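Local coordinates for uncharacterized protein (Trypanosoma congolense, PDB 4E40) that probably serves as a cell-surface receptor that captures haptoglobin-hemoglobin, its extracellular part being an elongated helical bundle, at residues A[40-43]-A[44-47]. Residues are numbered along the deposited sequence; the frame is centred on the assembly and turned at random.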
# COMPACT_ATOMS: atom_id res chain seq x y z
N VAL A 40 3.21 1.57 5.04
CA VAL A 40 4.61 1.71 5.54
C VAL A 40 5.06 0.43 6.28
O VAL A 40 6.15 -0.15 6.03
CB VAL A 40 4.76 2.97 6.40
CG1 VAL A 40 6.05 2.92 7.18
CG2 VAL A 40 4.68 4.19 5.47
N ILE A 41 4.18 -0.08 7.14
CA ILE A 41 4.34 -1.42 7.73
C ILE A 41 4.53 -2.54 6.68
O ILE A 41 5.53 -3.30 6.76
CB ILE A 41 3.20 -1.71 8.75
CG1 ILE A 41 3.19 -0.68 9.88
CG2 ILE A 41 3.44 -3.06 9.43
CD1 ILE A 41 4.55 -0.38 10.46
N ARG A 42 3.62 -2.66 5.72
CA ARG A 42 3.73 -3.67 4.65
C ARG A 42 5.05 -3.57 3.88
O ARG A 42 5.78 -4.57 3.70
CB ARG A 42 2.57 -3.51 3.68
CG ARG A 42 2.40 -4.62 2.67
CD ARG A 42 1.54 -5.74 3.30
NE ARG A 42 2.36 -6.58 4.14
CZ ARG A 42 2.00 -7.77 4.61
NH1 ARG A 42 0.82 -8.28 4.32
NH2 ARG A 42 2.87 -8.46 5.34
N ASN A 43 5.36 -2.36 3.44
CA ASN A 43 6.54 -2.16 2.62
C ASN A 43 7.76 -2.65 3.39
O ASN A 43 8.71 -3.18 2.79
CB ASN A 43 6.67 -0.64 2.24
CG ASN A 43 7.69 -0.41 1.11
OD1 ASN A 43 7.90 -1.24 0.21
ND2 ASN A 43 8.33 0.71 1.16
N ALA A 44 7.71 -2.55 4.71
CA ALA A 44 8.85 -2.95 5.57
C ALA A 44 9.00 -4.46 5.67
O ALA A 44 10.05 -4.94 6.09
CB ALA A 44 8.73 -2.33 6.97
N THR A 45 7.97 -5.19 5.29
CA THR A 45 8.05 -6.66 5.25
C THR A 45 8.66 -7.17 3.93
O THR A 45 8.96 -8.36 3.78
CB THR A 45 6.67 -7.34 5.37
OG1 THR A 45 5.92 -7.17 4.14
CG2 THR A 45 5.91 -6.85 6.57
N THR A 46 8.80 -6.31 2.94
CA THR A 46 9.00 -6.88 1.61
C THR A 46 10.39 -7.44 1.38
O THR A 46 10.55 -8.35 0.54
CB THR A 46 8.53 -5.95 0.47
OG1 THR A 46 9.33 -4.76 0.40
CG2 THR A 46 7.02 -5.64 0.65
N GLU A 47 11.38 -6.92 2.09
CA GLU A 47 12.75 -7.42 1.92
C GLU A 47 12.78 -8.86 2.46
O GLU A 47 13.45 -9.74 1.87
CB GLU A 47 13.76 -6.50 2.62
CG GLU A 47 15.22 -6.88 2.44
CD GLU A 47 16.16 -6.13 3.41
OE1 GLU A 47 17.38 -6.39 3.38
OE2 GLU A 47 15.67 -5.28 4.20
O HOH W 1 11.48 -4.21 3.33
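In one of its two conformers, the guanidinium of Arg42 meets Thr45 in two ways: the methyl CG2 lies at its edge, in plane and 3.7 Å from NH2, whereas OG1 stands oblique to the group. That hydroxyl is engaged elsewhere, since Thr45 OG1 donates to Arg42 O over 2.6 Å, in the carbonyl plane and on a lone pair. A chi1 of 73° sets OG1 between the backbone N and carbonyl carbon of Thr45, turned back toward the preceding turn. Arg42 O also accepts from Thr45 N at 2.8 Å, this donor standing above the carbonyl plane. One residue on, the pattern recurs: Thr46 OG1, with chi1 66°, reaches Asn43 O at 2.9 Å, and Thr46 N donates to the same oxygen at 3.1 Å. A water bridges Asn43 O and Glu47 N. The i to i+4 bond from Thr45 N to Ile41 O is weak at 3.4 Å, so i to i+4 bonding is locally loosened within helix 28-73. Asn43 and Thr46 pack on helix 82-147, and the Arg42 side chain touches Val212 and Ala216 of helix 192-246. Arg42 binds heme b in another structure of this protein, as does Lys52; here heme is absent. Each carbonyl thus has two donors, a backbone N-H and a hydroxyl, consistent with the hydroxyls making up for weakened i to i+4 bonding, while Thr45 flanks a heme-binding arginine.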